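Local coordinates for protein putative polyketide cyclase (Acidithiobacillus ferrooxidans, PDB 3F9S) that is a putative polyketide cyclase of the SnoaL-like family, probably acting on a small molecule but with its substrate and reaction not established, at residues Ser3-Thr13 and Ile74-Val84. Residues are numbered along the deposited sequence; the frame is centred on the assembly and turned at random. Where two conformers were deposited one is given.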
ATOM      1  N   SER A   3      22.603   4.406  -0.805  1.00 33.96           N
ATOM      2  CA  SER A   3      21.417   5.225  -1.124  1.00 34.60           C
ATOM      3  C   SER A   3      21.307   5.336  -2.660  1.00 33.92           C
ATOM      4  O   SER A   3      22.098   4.731  -3.415  1.00 31.85           O
ATOM      5  CB  SER A   3      21.350   6.598  -0.424  1.00 36.81           C
ATOM      6  OG  SER A   3      20.040   7.138  -0.531  1.00 33.23           O
ATOM      7  N   ILE A   4      20.333   6.105  -3.115  1.00 32.18           N
ATOM      8  CA  ILE A   4      19.996   6.082  -4.516  1.00 30.95           C
ATOM      9  C   ILE A   4      20.943   6.811  -5.429  1.00 29.90           C
ATOM     10  O   ILE A   4      21.685   7.714  -5.024  1.00 28.84           O
ATOM     11  CB  ILE A   4      18.573   6.601  -4.798  1.00 31.13           C
ATOM     12  CG1 ILE A   4      18.417   8.080  -4.416  1.00 34.33           C
ATOM     13  CG2 ILE A   4      17.510   5.722  -4.151  1.00 30.12           C
ATOM     14  CD1 ILE A   4      17.155   8.618  -4.979  1.00 43.70           C
ATOM     15  N   SER A   5      20.880   6.421  -6.693  1.00 29.83           N
ATOM     16  CA  SER A   5      21.571   7.156  -7.721  1.00 29.82           C
ATOM     17  C   SER A   5      20.502   8.044  -8.342  1.00 28.67           C
ATOM     18  O   SER A   5      19.282   7.884  -8.096  1.00 27.76           O
ATOM     19  CB  SER A   5      22.211   6.250  -8.769  1.00 31.16           C
ATOM     20  OG  SER A   5      21.295   5.835  -9.760  1.00 30.25           O
ATOM     21  N   SER A   6      20.975   8.931  -9.202  1.00 28.89           N
ATOM     22  CA  SER A   6      20.117   9.850  -9.959  1.00 29.08           C
ATOM     23  C   SER A   6      19.063   9.154 -10.829  1.00 28.39           C
ATOM     24  O   SER A   6      18.086   9.777 -11.236  1.00 29.42           O
ATOM     25  CB  SER A   6      20.977  10.730 -10.872  1.00 28.32           C
ATOM     26  OG  SER A   6      21.637   9.962 -11.856  1.00 26.83           O
ATOM     27  N   LYS A   7      19.280   7.878 -11.140  1.00 26.30           N
ATOM     28  CA  LYS A   7      18.398   7.125 -12.016  1.00 27.12           C
ATOM     29  C   LYS A   7      17.456   6.142 -11.339  1.00 24.04           C
ATOM     30  O   LYS A   7      16.869   5.311 -12.018  1.00 23.38           O
ATOM     31  CB  LYS A   7      19.245   6.453 -13.104  1.00 27.98           C
ATOM     32  CG  LYS A   7      19.873   7.511 -14.000  1.00 27.79           C
ATOM     33  CD  LYS A   7      20.512   6.957 -15.251  1.00 31.83           C
ATOM     34  CE  LYS A   7      21.010   8.121 -16.136  1.00 33.56           C
ATOM     35  NZ  LYS A   7      19.952   9.083 -16.537  1.00 35.63           N
ATOM     36  N   ALA A   8      17.292   6.255 -10.023  1.00 23.86           N
ATOM     37  CA  ALA A   8      16.439   5.340  -9.256  1.00 24.95           C
ATOM     38  C   ALA A   8      15.060   5.136  -9.872  1.00 24.58           C
ATOM     39  O   ALA A   8      14.593   3.999 -10.019  1.00 24.92           O
ATOM     40  CB  ALA A   8      16.298   5.837  -7.794  1.00 24.49           C
ATOM     41  N   LYS A   9      14.401   6.226 -10.255  1.00 24.35           N
ATOM     42  CA  LYS A   9      13.041   6.085 -10.826  1.00 23.67           C
ATOM     43  C   LYS A   9      13.030   5.329 -12.160  1.00 24.82           C
ATOM     44  O   LYS A   9      12.161   4.458 -12.392  1.00 25.34           O
ATOM     45  CB  LYS A   9      12.359   7.435 -10.990  1.00 24.01           C
ATOM     46  CG  LYS A   9      12.002   8.023  -9.639  1.00 23.57           C
ATOM     47  CD  LYS A   9      11.209   9.273  -9.824  1.00 21.78           C
ATOM     48  CE  LYS A   9      10.896   9.977  -8.512  1.00 24.68           C
ATOM     49  NZ  LYS A   9       9.990  11.139  -8.714  1.00 23.29           N
ATOM     50  N   GLU A  10      14.001   5.668 -13.004  1.00 25.73           N
ATOM     51  CA  GLU A  10      14.146   5.012 -14.304  0.50 26.98           C
ATOM     52  C   GLU A  10      14.465   3.532 -14.081  1.00 25.15           C
ATOM     53  O   GLU A  10      13.929   2.674 -14.773  1.00 24.82           O
ATOM     54  CB  GLU A  10      15.189   5.736 -15.165  0.50 27.39           C
ATOM     55  CG  GLU A  10      14.668   7.084 -15.697  0.50 28.81           C
ATOM     56  CD  GLU A  10      15.756   8.074 -16.109  0.50 31.06           C
ATOM     57  OE1 GLU A  10      16.516   8.537 -15.232  0.50 37.84           O
ATOM     58  OE2 GLU A  10      15.817   8.448 -17.300  0.50 39.33           O
ATOM     59  N   ILE A  11      15.316   3.252 -13.101  1.00 24.48           N
ATOM     60  CA  ILE A  11      15.695   1.881 -12.753  1.00 24.33           C
ATOM     61  C   ILE A  11      14.476   1.066 -12.335  1.00 25.68           C
ATOM     62  O   ILE A  11      14.265  -0.023 -12.863  1.00 26.34           O
ATOM     63  CB  ILE A  11      16.769   1.862 -11.656  1.00 25.16           C
ATOM     64  CG1 ILE A  11      18.102   2.328 -12.229  1.00 26.42           C
ATOM     65  CG2 ILE A  11      16.909   0.456 -11.039  1.00 25.90           C
ATOM     66  CD1 ILE A  11      19.048   2.760 -11.172  1.00 29.03           C
ATOM     67  N   LEU A  12      13.665   1.599 -11.422  1.00 25.81           N
ATOM     68  CA  LEU A  12      12.440   0.911 -10.978  1.00 27.15           C
ATOM     69  C   LEU A  12      11.490   0.676 -12.108  1.00 27.07           C
ATOM     70  O   LEU A  12      10.895  -0.389 -12.199  1.00 30.12           O
ATOM     71  CB  LEU A  12      11.654   1.687  -9.918  1.00 28.37           C
ATOM     72  CG  LEU A  12      12.035   1.568  -8.460  1.00 32.82           C
ATOM     73  CD1 LEU A  12      10.973   2.268  -7.586  1.00 28.74           C
ATOM     74  CD2 LEU A  12      12.217   0.102  -8.059  1.00 31.40           C
ATOM     75  N   THR A  13      11.343   1.694 -12.940  1.00 26.00           N
ATOM     76  CA  THR A  13      10.496   1.599 -14.098  1.00 26.09           C
ATOM     77  C   THR A  13      10.953   0.448 -15.004  1.00 25.94           C
ATOM     78  O   THR A  13      10.118  -0.390 -15.345  1.00 25.97           O
ATOM     79  CB  THR A  13      10.407   2.906 -14.864  1.00 25.73           C
ATOM     80  OG1 THR A  13      10.007   3.959 -13.976  1.00 23.92           O
ATOM     81  CG2 THR A  13       9.389   2.792 -16.033  1.00 27.74           C
ATOM     82  N   ILE A  74       2.841   1.534 -13.506  1.00 24.19           N
ATOM     83  CA  ILE A  74       3.312   2.429 -12.468  1.00 23.97           C
ATOM     84  C   ILE A  74       2.485   3.692 -12.576  1.00 23.93           C
ATOM     85  O   ILE A  74       2.292   4.227 -13.668  1.00 25.31           O
ATOM     86  CB  ILE A  74       4.811   2.742 -12.614  1.00 24.81           C
ATOM     87  CG1 ILE A  74       5.648   1.476 -12.436  1.00 26.43           C
ATOM     88  CG2 ILE A  74       5.264   3.781 -11.575  1.00 24.50           C
ATOM     89  CD1 ILE A  74       7.111   1.686 -12.711  1.00 25.49           C
ATOM     90  N   GLN A  75       1.968   4.113 -11.436  1.00 23.43           N
ATOM     91  CA  GLN A  75       1.177   5.318 -11.318  1.00 23.12           C
ATOM     92  C   GLN A  75       2.029   6.460 -10.831  1.00 24.60           C
ATOM     93  O   GLN A  75       1.969   7.542 -11.393  1.00 29.39           O
ATOM     94  CB  GLN A  75       0.006   5.100 -10.375  1.00 23.77           C
ATOM     95  CG  GLN A  75      -0.913   4.003 -10.857  1.00 22.08           C
ATOM     96  CD  GLN A  75      -1.462   4.265 -12.224  1.00 27.06           C
ATOM     97  OE1 GLN A  75      -1.064   3.624 -13.205  1.00 28.22           O
ATOM     98  NE2 GLN A  75      -2.320   5.254 -12.319  1.00 22.73           N
ATOM     99  N   GLY A  76       2.753   6.261  -9.747  1.00 25.99           N
ATOM    100  CA  GLY A  76       3.589   7.304  -9.200  1.00 25.64           C
ATOM    101  C   GLY A  76       4.880   6.733  -8.685  1.00 26.08           C
ATOM    102  O   GLY A  76       4.944   5.556  -8.315  1.00 24.44           O
ATOM    103  N   LEU A  77       5.918   7.566  -8.696  1.00 25.24           N
ATOM    104  CA  LEU A  77       7.222   7.205  -8.127  1.00 25.19           C
ATOM    105  C   LEU A  77       7.564   8.354  -7.213  1.00 24.20           C
ATOM    106  O   LEU A  77       7.557   9.493  -7.657  1.00 22.99           O
ATOM    107  CB  LEU A  77       8.287   7.045  -9.195  1.00 26.59           C
ATOM    108  CG  LEU A  77       8.127   5.806 -10.060  1.00 25.82           C
ATOM    109  CD1 LEU A  77       9.106   5.843 -11.206  1.00 27.63           C
ATOM    110  CD2 LEU A  77       8.303   4.529  -9.249  1.00 26.73           C
ATOM    111  N   PHE A  78       7.811   8.039  -5.943  1.00 22.79           N
ATOM    112  CA  PHE A  78       8.046   9.044  -4.915  1.00 23.75           C
ATOM    113  C   PHE A  78       9.381   8.705  -4.275  1.00 23.86           C
ATOM    114  O   PHE A  78       9.465   7.749  -3.524  1.00 24.90           O
ATOM    115  CB  PHE A  78       6.892   9.022  -3.921  1.00 24.78           C
ATOM    116  CG  PHE A  78       5.564   9.098  -4.583  1.00 24.94           C
ATOM    117  CD1 PHE A  78       4.993  10.326  -4.889  1.00 24.57           C
ATOM    118  CD2 PHE A  78       4.885   7.928  -4.937  1.00 26.54           C
ATOM    119  CE1 PHE A  78       3.746  10.386  -5.528  1.00 23.41           C
ATOM    120  CE2 PHE A  78       3.668   7.998  -5.583  1.00 25.39           C
ATOM    121  CZ  PHE A  78       3.097   9.216  -5.866  1.00 25.37           C
ATOM    122  N   ALA A  79      10.417   9.471  -4.617  1.00 23.52           N
ATOM    123  CA  ALA A  79      11.790   9.216  -4.195  1.00 24.03           C
ATOM    124  C   ALA A  79      12.076  10.034  -2.951  1.00 25.54           C
ATOM    125  O   ALA A  79      11.792  11.222  -2.914  1.00 26.76           O
ATOM    126  CB  ALA A  79      12.807   9.587  -5.296  1.00 24.63           C
ATOM    127  N   ASP A  80      12.608   9.390  -1.921  1.00 26.39           N
ATOM    128  CA  ASP A  80      13.018  10.113  -0.725  1.00 26.55           C
ATOM    129  C   ASP A  80      14.123   9.310  -0.089  1.00 27.53           C
ATOM    130  O   ASP A  80      13.902   8.170   0.313  1.00 25.40           O
ATOM    131  CB  ASP A  80      11.856  10.279   0.241  1.00 26.31           C
ATOM    132  CG  ASP A  80      12.208  11.099   1.456  1.00 26.54           C
ATOM    133  OD1 ASP A  80      13.393  11.411   1.693  1.00 32.89           O
ATOM    134  OD2 ASP A  80      11.277  11.500   2.165  1.00 26.67           O
ATOM    135  N   GLY A  81      15.304   9.920  -0.007  1.00 30.75           N
ATOM    136  CA  GLY A  81      16.459   9.285   0.622  1.00 30.64           C
ATOM    137  C   GLY A  81      16.864   8.069  -0.173  1.00 30.38           C
ATOM    138  O   GLY A  81      16.931   8.137  -1.398  1.00 34.45           O
ATOM    139  N   ASP A  82      17.026   6.946   0.527  1.00 28.64           N
ATOM    140  CA  ASP A  82      17.377   5.648  -0.054  1.00 28.50           C
ATOM    141  C   ASP A  82      16.207   4.824  -0.575  1.00 27.07           C
ATOM    142  O   ASP A  82      16.374   3.633  -0.865  1.00 28.26           O
ATOM    143  CB  ASP A  82      18.187   4.818   0.976  1.00 31.00           C
ATOM    144  CG  ASP A  82      17.375   4.349   2.207  1.00 37.29           C
ATOM    145  OD1 ASP A  82      16.242   4.819   2.468  1.00 43.64           O
ATOM    146  OD2 ASP A  82      17.908   3.508   2.967  1.00 40.14           O
ATOM    147  N   ALA A  83      15.041   5.448  -0.707  1.00 25.56           N
ATOM    148  CA  ALA A  83      13.836   4.742  -1.095  1.00 25.04           C
ATOM    149  C   ALA A  83      13.109   5.437  -2.223  1.00 24.39           C
ATOM    150  O   ALA A  83      13.199   6.648  -2.391  1.00 24.09           O
ATOM    151  CB  ALA A  83      12.911   4.599   0.084  1.00 25.56           C
ATOM    152  N   VAL A  84      12.401   4.629  -2.997  1.00 24.55           N
ATOM    153  CA  VAL A  84      11.483   5.124  -3.996  1.00 24.01           C
ATOM    154  C   VAL A  84      10.219   4.310  -3.802  1.00 22.64           C
ATOM    155  O   VAL A  84      10.248   3.097  -3.881  1.00 24.80           O
ATOM    156  CB  VAL A  84      11.966   5.008  -5.424  1.00 25.33           C
ATOM    157  CG1 VAL A  84      10.919   5.637  -6.374  1.00 26.01           C
ATOM    158  CG2 VAL A  84      13.326   5.725  -5.579  1.00 23.84           C
TER
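Lys-9 and Leu-77 lie alongside each other with their chains running head to tail, the lysine reaching from helix 8-13 to strand 74-80 while the leucine points toward the helix. Lys-9 CB lies 3.6 Å from Leu-77 CD1, and the methylenes CG and CD follow against Leu-77 CB. Because the lysine chain is fully extended beyond CG (chi2 -174°), its end reaches past the leucine to the strand edge, where CE rests on the methyl of Ala-79 and NZ donates to Leu-77 O at 3.1 Å. The ammonium sits above the carbonyl plane, 52° out of it, rather than on a lone pair. Its stronger partner is Asp-80 of the second subunit; that carboxylate also accepts from Ala-79 N, and the reciprocal pairs tie the edge strands of the dimer together. Leu-12 CD1 fits against Val-84 CG1 at 3.6 Å and also meets Leu-77 CD2, while Ala-8 CB covers the other methyl of Val-84, CG2. The axes of helix 8-13 and strand 74-80 run at 138°, the helix lying across one face of the curved sheet in the NTF2-like alpha+beta fold of SnoaL-type cyclases; Phe-118 of strand 107-118, beyond strand 83-93, extends this apolar layer. One turn further along the helix from Lys-9, Thr-13 crosses Ile-74 obliquely, the isoleucine CD1 reaching Thr-13 CA at 3.7 Å. Thr-13 OG1 is turned back to Lys-9 O, 2.7 Å away, on the opposite face of that carbonyl from Thr-13 N, and Leu-77 CD1 packs beside the hydroxyl. Toward the N-terminus, Ile-4 gathers CG1, CG2 and CD1 around Gly-81 O, with CG1 nearest at 3.4 Å, in the type II' turn Asp-80 to Ala-83 of the beta hairpin 71-93. Ser-3 OG lies 3.1 Å from Asp-82 CA, touching the turn without a hydrogen bond to it.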